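Long-range contacts in arabinan endo-1,5-alpha-l-arabinosidase A (Cellvibrio cellulosa, PDB 1GYH), which hydrolyses the alpha-1,5-arabinofuranosyl bonds of linear arabinan during plant cell wall breakdown, releasing almost exclusively arabinotriose: residues Q190-P194 / F206-C212; S171-L175 / M242-G246; D272-A278 / K288-L294. The contacts are given in a common frame with arbitrary orientation. Numbering follows the deposited sequence.

Interaction 1 of 3, residues Q190-P194 / F206-C212; sequences QIEAP and FASWGLC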
ATOM      1  N   GLN A 190      15.569   4.820  -2.121  1.00 11.44           N
ATOM      2  CA  GLN A 190      14.717   4.385  -1.018  1.00 11.99           C
ATOM      3  C   GLN A 190      13.341   5.029  -1.190  1.00 12.23           C
ATOM      4  O   GLN A 190      13.024   6.037  -0.543  1.00 12.66           O
ATOM      5  CB  GLN A 190      15.352   4.730   0.342  1.00 12.85           C
ATOM      6  CG  GLN A 190      16.806   4.164   0.523  1.00 11.85           C
ATOM      7  CD  GLN A 190      17.565   4.619   1.735  1.00 14.77           C
ATOM      8  OE1 GLN A 190      18.702   4.105   1.991  1.00 18.08           O
ATOM      9  NE2 GLN A 190      16.997   5.528   2.509  1.00 14.75           N
ATOM     10  N   ILE A 191      12.571   4.450  -2.111  1.00 13.20           N
ATOM     11  CA  ILE A 191      11.220   4.864  -2.441  1.00 13.26           C
ATOM     12  C   ILE A 191      10.371   3.652  -2.690  1.00 13.80           C
ATOM     13  O   ILE A 191      10.785   2.741  -3.424  1.00 13.98           O
ATOM     14  CB  ILE A 191      11.173   5.816  -3.712  1.00 13.36           C
ATOM     15  CG1 ILE A 191       9.721   6.230  -3.999  1.00 12.60           C
ATOM     16  CG2 ILE A 191      11.824   5.193  -4.999  1.00 15.33           C
ATOM     17  CD1 ILE A 191       9.555   7.218  -5.123  1.00 14.78           C
ATOM     18  N   GLU A 192       9.185   3.602  -2.090  1.00 13.43           N
ATOM     19  CA  GLU A 192       8.265   2.471  -2.304  1.00 14.22           C
ATOM     20  C   GLU A 192       6.809   2.803  -1.942  1.00 14.61           C
ATOM     21  O   GLU A 192       6.514   3.856  -1.379  1.00 15.26           O
ATOM     22  CB  GLU A 192       8.720   1.216  -1.488  1.00 14.02           C
ATOM     23  CG  GLU A 192       8.620   1.345   0.026  1.00 14.08           C
ATOM     24  CD  GLU A 192       9.232   0.178   0.793  1.00 17.60           C
ATOM     25  OE1 GLU A 192       9.835  -0.741   0.141  1.00 20.45           O
ATOM     26  OE2 GLU A 192       9.116   0.189   2.061  1.00 18.96           O
ATOM     27  N   ALA A 193       5.930   1.853  -2.213  1.00 15.73           N
ATOM     28  CA  ALA A 193       4.571   1.813  -1.677  1.00 15.46           C
ATOM     29  C   ALA A 193       3.707   2.997  -2.181  1.00 15.28           C
ATOM     30  O   ALA A 193       3.181   3.753  -1.378  1.00 14.52           O
ATOM     31  CB  ALA A 193       4.587   1.777  -0.150  1.00 16.10           C
ATOM     32  N   PRO A 194       3.491   3.093  -3.477  1.00 15.32           N
ATOM     33  CA  PRO A 194       2.659   4.195  -3.983  1.00 14.57           C
ATOM     34  C   PRO A 194       1.209   4.046  -3.521  1.00 15.62           C
ATOM     35  O   PRO A 194       0.686   2.932  -3.361  1.00 14.21           O
ATOM     36  CB  PRO A 194       2.693   4.019  -5.478  1.00 14.72           C
ATOM     37  CG  PRO A 194       2.889   2.513  -5.676  1.00 15.87           C
ATOM     38  CD  PRO A 194       3.882   2.154  -4.544  1.00 15.66           C
ATOM     39  N   PHE A 206       0.887   9.472  -2.982  1.00 12.82           N
ATOM     40  CA  PHE A 206       1.629   9.331  -1.759  1.00 13.22           C
ATOM     41  C   PHE A 206       2.714   8.225  -1.952  1.00 13.71           C
ATOM     42  O   PHE A 206       2.469   7.238  -2.612  1.00 13.22           O
ATOM     43  CB  PHE A 206       0.702   8.883  -0.608  1.00 14.09           C
ATOM     44  CG  PHE A 206      -0.434   9.845  -0.307  1.00 13.70           C
ATOM     45  CD1 PHE A 206      -0.275  10.867   0.598  1.00 13.44           C
ATOM     46  CD2 PHE A 206      -1.662   9.705  -0.930  1.00 15.44           C
ATOM     47  CE1 PHE A 206      -1.312  11.769   0.847  1.00 16.26           C
ATOM     48  CE2 PHE A 206      -2.704  10.614  -0.668  1.00 15.16           C
ATOM     49  CZ  PHE A 206      -2.529  11.610   0.230  1.00 14.94           C
ATOM     50  N   ALA A 207       3.865   8.410  -1.331  1.00 13.65           N
ATOM     51  CA  ALA A 207       4.959   7.444  -1.383  1.00 13.50           C
ATOM     52  C   ALA A 207       5.753   7.483  -0.097  1.00 14.44           C
ATOM     53  O   ALA A 207       5.795   8.497   0.612  1.00 14.60           O
ATOM     54  CB  ALA A 207       5.883   7.746  -2.585  1.00 13.65           C
ATOM     55  N   SER A 208       6.374   6.335   0.211  1.00 15.27           N
ATOM     56  CA  SER A 208       7.204   6.190   1.391  1.00 14.80           C
ATOM     57  C   SER A 208       8.674   6.341   0.985  1.00 14.10           C
ATOM     58  O   SER A 208       9.120   5.706   0.045  1.00 14.02           O
ATOM     59  CB  SER A 208       6.911   4.838   2.059  1.00 16.10           C
ATOM     60  OG  SER A 208       5.598   4.768   2.619  1.00 14.12           O
ATOM     61  N   TRP A 209       9.408   7.200   1.688  1.00 14.53           N
ATOM     62  CA  TRP A 209      10.836   7.409   1.466  1.00 14.26           C
ATOM     63  C   TRP A 209      11.608   6.874   2.671  1.00 14.71           C
ATOM     64  O   TRP A 209      11.116   6.871   3.823  1.00 14.08           O
ATOM     65  CB  TRP A 209      11.164   8.908   1.292  1.00 13.91           C
ATOM     66  CG  TRP A 209      11.017   9.488  -0.116  1.00 13.55           C
ATOM     67  CD1 TRP A 209      10.474   8.888  -1.230  1.00 13.20           C
ATOM     68  CD2 TRP A 209      11.375  10.814  -0.528  1.00 12.16           C
ATOM     69  NE1 TRP A 209      10.512   9.755  -2.301  1.00 12.71           N
ATOM     70  CE2 TRP A 209      11.071  10.933  -1.899  1.00 13.03           C
ATOM     71  CE3 TRP A 209      11.949  11.912   0.121  1.00 13.95           C
ATOM     72  CZ2 TRP A 209      11.317  12.101  -2.626  1.00 12.86           C
ATOM     73  CZ3 TRP A 209      12.184  13.092  -0.605  1.00 14.46           C
ATOM     74  CH2 TRP A 209      11.875  13.170  -1.955  1.00 13.75           C
ATOM     75  N   GLY A 210      12.824   6.408   2.414  1.00 14.70           N
ATOM     76  CA  GLY A 210      13.739   6.021   3.475  1.00 14.53           C
ATOM     77  C   GLY A 210      13.613   4.548   3.857  1.00 15.19           C
ATOM     78  O   GLY A 210      13.039   3.752   3.085  1.00 15.90           O
ATOM     79  N   LEU A 211      14.101   4.200   5.057  1.00 15.92           N
ATOM     80  CA  LEU A 211      14.175   2.801   5.490  1.00 16.55           C
ATOM     81  C   LEU A 211      13.223   2.442   6.632  1.00 17.65           C
ATOM     82  O   LEU A 211      13.295   3.001   7.728  1.00 16.82           O
ATOM     83  CB  LEU A 211      15.603   2.448   5.916  1.00 17.25           C
ATOM     84  CG  LEU A 211      16.705   2.626   4.872  1.00 16.83           C
ATOM     85  CD1 LEU A 211      18.068   2.175   5.436  1.00 20.36           C
ATOM     86  CD2 LEU A 211      16.390   1.874   3.607  1.00 19.71           C
ATOM     87  N   CYS A 212      12.354   1.477   6.348  1.00 19.10           N
ATOM     88  CA  CYS A 212      11.502   0.835   7.344  1.00 21.87           C
ATOM     89  C   CYS A 212      12.229  -0.276   8.124  1.00 23.75           C
ATOM     90  O   CYS A 212      13.395  -0.659   7.823  1.00 23.24           O
ATOM     91  CB  CYS A 212      10.300   0.197   6.659  1.00 23.03           C
ATOM     92  SG  CYS A 212      10.603  -1.462   5.936  1.00 28.74           S
TER
HETATM   93  O   HOH W   1      11.957   0.911   3.165  1.00 30.58           O
HETATM   94  O   HOH W   2       3.352   5.024   1.200  1.00 20.36           O

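Interaction 2 of 3, residues S171-L175 / M242-G246; sequences SIAKL and MNQGG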
ATOM      1  N   SER A 171       5.907   5.558 -15.938  1.00 14.36           N
ATOM      2  CA  SER A 171       6.664   5.816 -14.720  1.00 14.39           C
ATOM      3  C   SER A 171       6.028   7.001 -13.970  1.00 13.76           C
ATOM      4  O   SER A 171       5.651   7.986 -14.608  1.00 14.15           O
ATOM      5  CB  SER A 171       8.126   6.139 -15.037  1.00 14.86           C
ATOM      6  OG  SER A 171       8.755   5.032 -15.705  1.00 16.53           O
ATOM      7  N   ILE A 172       5.908   6.912 -12.658  1.00 12.81           N
ATOM      8  CA  ILE A 172       5.271   7.967 -11.855  1.00 13.36           C
ATOM      9  C   ILE A 172       6.173   8.571 -10.779  1.00 13.70           C
ATOM     10  O   ILE A 172       6.010   9.730 -10.430  1.00 12.39           O
ATOM     11  CB  ILE A 172       3.863   7.519 -11.295  1.00 13.38           C
ATOM     12  CG1 ILE A 172       3.952   6.287 -10.358  1.00 14.58           C
ATOM     13  CG2 ILE A 172       2.876   7.307 -12.482  1.00 16.01           C
ATOM     14  CD1 ILE A 172       2.636   5.838  -9.659  1.00 15.37           C
ATOM     15  N   ALA A 173       7.148   7.806 -10.240  1.00 13.41           N
ATOM     16  CA  ALA A 173       8.102   8.369  -9.300  1.00 12.68           C
ATOM     17  C   ALA A 173       9.386   7.547  -9.329  1.00 14.06           C
ATOM     18  O   ALA A 173       9.318   6.341  -9.467  1.00 13.24           O
ATOM     19  CB  ALA A 173       7.561   8.403  -7.896  1.00 12.68           C
ATOM     20  N   LYS A 174      10.512   8.219  -9.123  1.00 14.76           N
ATOM     21  CA  LYS A 174      11.849   7.598  -9.230  1.00 15.07           C
ATOM     22  C   LYS A 174      12.848   8.366  -8.392  1.00 15.64           C
ATOM     23  O   LYS A 174      12.715   9.596  -8.205  1.00 15.94           O
ATOM     24  CB  LYS A 174      12.350   7.622 -10.698  1.00 14.93           C
ATOM     25  CG  LYS A 174      11.552   6.865 -11.757  1.00 15.31           C
ATOM     26  CD  LYS A 174      12.287   7.015 -13.108  1.00 18.61           C
ATOM     27  CE  LYS A 174      11.454   7.183 -14.333  1.00 20.90           C
ATOM     28  NZ  LYS A 174      12.313   7.572 -15.545  1.00 17.43           N
ATOM     29  N   LEU A 175      13.869   7.658  -7.883  1.00 14.34           N
ATOM     30  CA  LEU A 175      15.065   8.284  -7.349  1.00 13.89           C
ATOM     31  C   LEU A 175      16.309   7.748  -8.115  1.00 14.04           C
ATOM     32  O   LEU A 175      16.197   6.797  -8.889  1.00 12.70           O
ATOM     33  CB  LEU A 175      15.200   8.030  -5.873  1.00 14.42           C
ATOM     34  CG  LEU A 175      14.103   8.625  -4.976  1.00 16.73           C
ATOM     35  CD1 LEU A 175      14.160   8.064  -3.547  1.00 15.82           C
ATOM     36  CD2 LEU A 175      14.277  10.137  -4.956  1.00 17.82           C
ATOM     37  N   MET A 242       8.141  14.061  -9.472  1.00 12.51           N
ATOM     38  CA  MET A 242       8.510  12.890  -8.658  1.00 13.04           C
ATOM     39  C   MET A 242       9.355  11.868  -9.478  1.00 13.49           C
ATOM     40  O   MET A 242      10.130  11.104  -8.869  1.00 13.33           O
ATOM     41  CB  MET A 242       7.281  12.221  -8.037  1.00 12.88           C
ATOM     42  CG  MET A 242       6.542  13.135  -7.031  1.00 13.80           C
ATOM     43  SD  MET A 242       5.111  12.376  -6.249  1.00 14.46           S
ATOM     44  CE  MET A 242       5.915  11.403  -4.931  1.00 18.34           C
ATOM     45  N   ASN A 243       9.238  11.876 -10.800  1.00 12.56           N
ATOM     46  CA  ASN A 243      10.149  11.081 -11.689  1.00 13.83           C
ATOM     47  C   ASN A 243      11.603  11.522 -11.664  1.00 14.08           C
ATOM     48  O   ASN A 243      12.466  10.803 -12.178  1.00 14.15           O
ATOM     49  CB  ASN A 243       9.681  11.061 -13.151  1.00 13.79           C
ATOM     50  CG  ASN A 243       8.611  10.016 -13.403  1.00 15.91           C
ATOM     51  OD1 ASN A 243       8.486   9.022 -12.668  1.00 16.56           O
ATOM     52  ND2 ASN A 243       7.834  10.228 -14.431  1.00 17.81           N
ATOM     53  N   GLN A 244      11.890  12.681 -11.060  1.00 14.53           N
ATOM     54  CA  GLN A 244      13.258  13.146 -10.863  1.00 14.17           C
ATOM     55  C   GLN A 244      13.492  13.497  -9.411  1.00 13.58           C
ATOM     56  O   GLN A 244      14.249  14.399  -9.087  1.00 14.78           O
ATOM     57  CB  GLN A 244      13.647  14.298 -11.844  1.00 15.22           C
ATOM     58  CG  GLN A 244      13.501  13.871 -13.302  1.00 17.30           C
ATOM     59  CD  GLN A 244      14.448  14.514 -14.238  1.00 19.77           C
ATOM     60  OE1 GLN A 244      15.637  14.574 -13.971  1.00 20.70           O
ATOM     61  NE2 GLN A 244      13.925  15.018 -15.365  1.00 21.16           N
ATOM     62  N   GLY A 245      12.894  12.737  -8.515  1.00 13.55           N
ATOM     63  CA  GLY A 245      13.169  12.870  -7.106  1.00 14.40           C
ATOM     64  C   GLY A 245      12.352  13.908  -6.359  1.00 14.80           C
ATOM     65  O   GLY A 245      12.617  14.171  -5.197  1.00 14.33           O
ATOM     66  N   GLY A 246      11.340  14.484  -7.020  1.00 15.42           N
ATOM     67  CA  GLY A 246      10.412  15.365  -6.305  1.00 15.24           C
ATOM     68  C   GLY A 246       9.581  14.651  -5.246  1.00 14.84           C
ATOM     69  O   GLY A 246       9.393  13.444  -5.315  1.00 15.04           O
TER

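Interaction 3 of 3, residues D272-A278 / K288-L294; sequences DYLVLHA and KLKILNL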
ATOM      1  N   ASP A 272     -11.913  12.970   4.893  1.00 14.77           N
ATOM      2  CA  ASP A 272     -10.759  12.227   4.380  1.00 15.66           C
ATOM      3  C   ASP A 272      -9.854  11.730   5.507  1.00 15.57           C
ATOM      4  O   ASP A 272      -9.721  12.401   6.556  1.00 15.17           O
ATOM      5  CB  ASP A 272      -9.965  13.102   3.440  1.00 15.28           C
ATOM      6  CG  ASP A 272     -10.829  13.755   2.347  1.00 15.68           C
ATOM      7  OD1 ASP A 272     -11.711  13.094   1.728  1.00 14.57           O
ATOM      8  OD2 ASP A 272     -10.627  14.954   2.029  1.00 17.16           O
ATOM      9  N   TYR A 273      -9.199  10.581   5.253  1.00 15.83           N
ATOM     10  CA  TYR A 273      -8.448   9.852   6.273  1.00 14.67           C
ATOM     11  C   TYR A 273      -7.152   9.277   5.681  1.00 14.67           C
ATOM     12  O   TYR A 273      -7.110   8.793   4.560  1.00 15.25           O
ATOM     13  CB  TYR A 273      -9.304   8.743   6.886  1.00 14.25           C
ATOM     14  CG  TYR A 273     -10.599   9.256   7.575  1.00 15.62           C
ATOM     15  CD1 TYR A 273     -11.764   9.435   6.836  1.00 18.18           C
ATOM     16  CD2 TYR A 273     -10.642   9.535   8.948  1.00 17.14           C
ATOM     17  CE1 TYR A 273     -12.948   9.900   7.434  1.00 15.87           C
ATOM     18  CE2 TYR A 273     -11.825  10.001   9.575  1.00 15.18           C
ATOM     19  CZ  TYR A 273     -12.972  10.158   8.801  1.00 16.45           C
ATOM     20  OH  TYR A 273     -14.166  10.565   9.360  1.00 15.92           O
ATOM     21  N   LEU A 274      -6.095   9.392   6.447  1.00 14.19           N
ATOM     22  CA  LEU A 274      -4.787   8.797   6.153  1.00 13.81           C
ATOM     23  C   LEU A 274      -4.606   7.559   7.094  1.00 13.81           C
ATOM     24  O   LEU A 274      -4.827   7.669   8.297  1.00 14.37           O
ATOM     25  CB  LEU A 274      -3.703   9.824   6.455  1.00 13.71           C
ATOM     26  CG  LEU A 274      -2.265   9.380   6.084  1.00 15.19           C
ATOM     27  CD1 LEU A 274      -2.057   9.324   4.633  1.00 19.51           C
ATOM     28  CD2 LEU A 274      -1.242  10.307   6.698  1.00 17.69           C
ATOM     29  N   VAL A 275      -4.209   6.414   6.533  1.00 13.09           N
ATOM     30  CA  VAL A 275      -4.114   5.109   7.260  1.00 12.80           C
ATOM     31  C   VAL A 275      -2.652   4.626   7.082  1.00 13.33           C
ATOM     32  O   VAL A 275      -2.159   4.563   5.970  1.00 12.77           O
ATOM     33  CB  VAL A 275      -5.113   4.080   6.703  1.00 13.16           C
ATOM     34  CG1 VAL A 275      -5.100   2.729   7.475  1.00 12.88           C
ATOM     35  CG2 VAL A 275      -6.535   4.618   6.803  1.00 13.41           C
ATOM     36  N   LEU A 276      -1.963   4.347   8.172  1.00 13.29           N
ATOM     37  CA  LEU A 276      -0.531   3.995   8.108  1.00 13.42           C
ATOM     38  C   LEU A 276      -0.073   3.151   9.307  1.00 12.97           C
ATOM     39  O   LEU A 276      -0.828   2.954  10.272  1.00 11.67           O
ATOM     40  CB  LEU A 276       0.324   5.270   8.020  1.00 13.32           C
ATOM     41  CG  LEU A 276       0.267   6.334   9.126  1.00 17.02           C
ATOM     42  CD1 LEU A 276       0.985   5.860  10.379  1.00 21.23           C
ATOM     43  CD2 LEU A 276       0.940   7.594   8.673  1.00 21.10           C
ATOM     44  N   HIS A 277       1.165   2.638   9.241  1.00 12.12           N
ATOM     45  CA  HIS A 277       1.775   2.054  10.433  1.00 12.26           C
ATOM     46  C   HIS A 277       2.901   2.928  10.939  1.00 12.13           C
ATOM     47  O   HIS A 277       3.522   3.665  10.168  1.00 13.46           O
ATOM     48  CB  HIS A 277       2.234   0.597  10.224  1.00 12.95           C
ATOM     49  CG  HIS A 277       3.446   0.437   9.356  1.00 13.24           C
ATOM     50  ND1 HIS A 277       3.379  -0.095   8.084  1.00 13.21           N
ATOM     51  CD2 HIS A 277       4.756   0.704   9.584  1.00 14.48           C
ATOM     52  CE1 HIS A 277       4.593  -0.151   7.565  1.00 11.62           C
ATOM     53  NE2 HIS A 277       5.448   0.346   8.442  1.00 14.13           N
ATOM     54  N   ALA A 278       3.144   2.838  12.236  1.00 12.13           N
ATOM     55  CA  ALA A 278       4.158   3.618  12.898  1.00 11.88           C
ATOM     56  C   ALA A 278       4.815   2.809  14.010  1.00 11.55           C
ATOM     57  O   ALA A 278       4.126   2.170  14.800  1.00  9.96           O
ATOM     58  CB  ALA A 278       3.542   4.943  13.449  1.00 12.65           C
ATOM     59  N   LYS A 288       2.281  -0.080  14.987  1.00 13.87           N
ATOM     60  CA  LYS A 288       0.884   0.019  15.352  1.00 13.12           C
ATOM     61  C   LYS A 288       0.106   0.701  14.206  1.00 12.47           C
ATOM     62  O   LYS A 288       0.646   1.556  13.480  1.00 11.70           O
ATOM     63  CB  LYS A 288       0.740   0.847  16.624  1.00 12.86           C
ATOM     64  CG  LYS A 288       1.488   0.357  17.843  1.00 15.21           C
ATOM     65  CD  LYS A 288       1.214  -1.082  18.219  1.00 14.15           C
ATOM     66  CE  LYS A 288       1.828  -1.472  19.587  1.00 13.56           C
ATOM     67  NZ  LYS A 288       3.162  -0.954  19.782  1.00 12.93           N
ATOM     68  N   LEU A 289      -1.164   0.311  14.069  1.00 12.06           N
ATOM     69  CA  LEU A 289      -2.124   1.025  13.231  1.00 12.76           C
ATOM     70  C   LEU A 289      -2.326   2.470  13.694  1.00 12.25           C
ATOM     71  O   LEU A 289      -2.503   2.738  14.892  1.00 12.15           O
ATOM     72  CB  LEU A 289      -3.474   0.327  13.280  1.00 12.29           C
ATOM     73  CG  LEU A 289      -4.587   1.050  12.480  1.00 13.32           C
ATOM     74  CD1 LEU A 289      -4.298   1.012  11.005  1.00 14.07           C
ATOM     75  CD2 LEU A 289      -5.889   0.411  12.774  1.00 14.28           C
ATOM     76  N   LYS A 290      -2.339   3.389  12.732  1.00 12.90           N
ATOM     77  CA  LYS A 290      -2.704   4.787  13.008  1.00 12.90           C
ATOM     78  C   LYS A 290      -3.637   5.295  11.878  1.00 13.42           C
ATOM     79  O   LYS A 290      -3.374   5.068  10.701  1.00 13.85           O
ATOM     80  CB  LYS A 290      -1.484   5.690  13.196  1.00 11.97           C
ATOM     81  CG  LYS A 290      -0.648   5.437  14.383  1.00 12.57           C
ATOM     82  CD  LYS A 290      -1.330   5.625  15.752  1.00 15.16           C
ATOM     83  CE  LYS A 290      -0.528   4.991  16.874  1.00 15.15           C
ATOM     84  NZ  LYS A 290      -1.072   5.211  18.256  1.00 11.98           N
ATOM     85  N   ILE A 291      -4.762   5.898  12.270  1.00 13.56           N
ATOM     86  CA  ILE A 291      -5.690   6.583  11.355  1.00 14.00           C
ATOM     87  C   ILE A 291      -5.722   8.066  11.783  1.00 14.15           C
ATOM     88  O   ILE A 291      -5.943   8.374  12.965  1.00 13.40           O
ATOM     89  CB  ILE A 291      -7.109   5.986  11.454  1.00 14.28           C
ATOM     90  CG1 ILE A 291      -7.077   4.486  11.170  1.00 13.42           C
ATOM     91  CG2 ILE A 291      -8.071   6.738  10.495  1.00 15.23           C
ATOM     92  CD1 ILE A 291      -8.380   3.795  11.227  1.00 12.18           C
ATOM     93  N   LEU A 292      -5.412   8.957  10.845  1.00 14.66           N
ATOM     94  CA  LEU A 292      -5.318  10.396  11.080  1.00 14.65           C
ATOM     95  C   LEU A 292      -6.308  11.129  10.186  1.00 14.45           C
ATOM     96  O   LEU A 292      -6.592  10.677   9.062  1.00 12.58           O
ATOM     97  CB  LEU A 292      -3.927  10.945  10.758  1.00 16.68           C
ATOM     98  CG  LEU A 292      -2.740  10.434  11.621  1.00 15.65           C
ATOM     99  CD1 LEU A 292      -2.309   9.178  11.066  1.00 22.26           C
ATOM    100  CD2 LEU A 292      -1.548  11.421  11.576  1.00 20.46           C
ATOM    101  N   ASN A 293      -6.835  12.249  10.684  1.00 14.10           N
ATOM    102  CA  ASN A 293      -7.705  13.108   9.850  1.00 13.88           C
ATOM    103  C   ASN A 293      -6.862  13.851   8.830  1.00 13.99           C
ATOM    104  O   ASN A 293      -5.846  14.452   9.152  1.00 13.96           O
ATOM    105  CB  ASN A 293      -8.536  14.072  10.733  1.00 13.95           C
ATOM    106  CG  ASN A 293      -9.444  13.330  11.707  1.00 13.82           C
ATOM    107  OD1 ASN A 293     -10.409  12.666  11.292  1.00 13.86           O
ATOM    108  ND2 ASN A 293      -9.116  13.401  13.024  1.00 12.91           N
ATOM    109  N   LEU A 294      -7.269  13.768   7.573  1.00 14.44           N
ATOM    110  CA  LEU A 294      -6.551  14.346   6.466  1.00 14.98           C
ATOM    111  C   LEU A 294      -7.216  15.687   6.100  1.00 15.27           C
ATOM    112  O   LEU A 294      -8.382  15.708   5.643  1.00 14.81           O
ATOM    113  CB  LEU A 294      -6.572  13.372   5.279  1.00 14.95           C
ATOM    114  CG  LEU A 294      -5.668  13.596   4.056  1.00 15.93           C
ATOM    115  CD1 LEU A 294      -4.216  13.808   4.419  1.00 15.26           C
ATOM    116  CD2 LEU A 294      -5.825  12.352   3.122  1.00 17.15           C
TER
HETATM  117  O   HOH W   3     -11.252  13.422   8.792  1.00 27.00           O
HETATM  118  O   HOH W   4     -11.144  15.855   5.577  1.00 43.87           O

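Interaction 1 of 3, residues Q190-P194 / F206-C212
This is the open end of an antiparallel beta hairpin, the two innermost strands (191-199 and 202-209) of one blade of the five-bladed propeller. The strand segments run at 149° with axes 4.8 Å apart. E192 and S208 form a hydrogen-bonded pair, E192 N to S208 O at 3.0 Å and S208 N to E192 O at 2.9 Å; G210 N adds a bond to Q190 O (3.0 Å) beyond the strand. I191 lies opposite W209 as a non-hydrogen-bonded pair; I191 CG1 is 3.9 Å from W209 CD1, at the indole edge. The other face carries E192, probably the catalytic proton donor: a water links its OE2 (3.1 Å) to G210 O (3.0 Å) and C212 N (3.3 Å), while S146 and Y220 hydrogen-bond its carboxylate. A second water joins A193 O (2.9 Å) to S208 OG (2.7 Å), which also hydrogen-bonds H262 N. Strand 221-227 continues the sheet beyond 202-209, whereas strand 151-155 of the preceding blade packs against I191, P194 and A207, and strand 257-268 meets A193 and F206.

Interaction 2 of 3, residues S171-L175 / M242-G246
The amide side chain of N243 lies against the backbone of S171-A173, with 102 Å² of the residue covered, the largest share in this contact. Its ND2 donates to S171 O at 3.1 Å, and OD1 comes within 3.0 Å of I172 C, so the carboxamide is held close along the end of strand 169-173. One residue earlier, M242 O accepts from K174 N (2.9 Å) and also from G245 N (3.2 Å) within its own turn, which ties the 3-10 segment 242-243 to the departing chain. A173 CB meets M242 CB at 3.8 Å, and L175 CD2 reaches G245 CA at 3.6 Å. G245 has phi/psi of 86/8°, where a CB would be jammed against the preceding carbonyl and stand 3.7 Å from L175 CD2. The contact joins two neighbouring propeller blades by hydrogen bonds and packing: strand 169-173 is the outermost strand of one, and the loop between strands 221-227 and 248-251 belongs to the next. Behind it, I172 and A173 touch strand 151-155, A173 and L175 reach I191 on strand 191-199, and M242 touches L205 on strand 202-209.

Interaction 3 of 3, residues D272-A278 / K288-L294
Two long strands of a hairpin, 271-280 and 286-296, lie side by side here and bury 696 Å² between D272-A278 and K288-L294. The axes of 272-278 and 288-293 approach to 4.7 Å at 157°, and the register is regular from Y273-N293 to A278-K288. On one face V275 fits between two neighbours of the facing strand: V275 CG1 lies 4.0 Å from L289 CD1, and V275 CG2 lies 4.4 Å from I291 CG1. I291 in turn touches V275 on one flank and the Y273 ring on the other, through I291 CG2 to Y273 CD2 at 4.1 Å. M12 of strand 11-15, in the next blade, packs on V275 and I291. The other face is filled by L276, whose CD1 bends back to 3.7 Å from K290 CB while its CG stands 4.3 Å from L292 CD1. L292 also meets L274 (CB to CB, 4.5 Å), and L250 and I251 of strand 248-251 cover these two leucines. At the far end L294 CB sits against D272 CB at 3.9 Å.

Seven backbone hydrogen bonds join the strands, the longest from A278 N to K288 O at 3.1 Å, and a water bridges D272 O (2.9 Å) to N293 OD1 (2.7 Å). The charged groups, though buried, are paired beyond the two segments: D272 with K199, K288 with E280 and D283, K290 with backbone oxygens of L309 and Y312. H277 ND1 is hydrogen-bonded to the backbone N of D9, the probable proton acceptor. The chemistry is thus a main-chain bonded, largely apolar blade interior whose polar groups tie it to surrounding chain and to the active-site region.

Interactions 1 and 2 are neighbours, their centres 12 Å apart; interaction 3 lies 16 Å from the first and 24 Å from the second. Along the chain, interaction 1 is nested inside the loop that interaction 2 closes, and interaction 3 follows both. The first two touch directly: W209 CH2 is 3.5 Å from G245 O, and I191 CD1 is 3.6 Å from A173 CB. Interaction 2 links the blade that begins with strand 191-199 to its predecessor; interaction 1 lies inside that blade, and interaction 3 within the following one, which begins with strand 257-268. The inner contacts, 1 and 3, bring E192 and the D9-bound H277 toward the propeller's catalytic centre; interaction 2 lies farther out, about 17 Å from the centre of the chain.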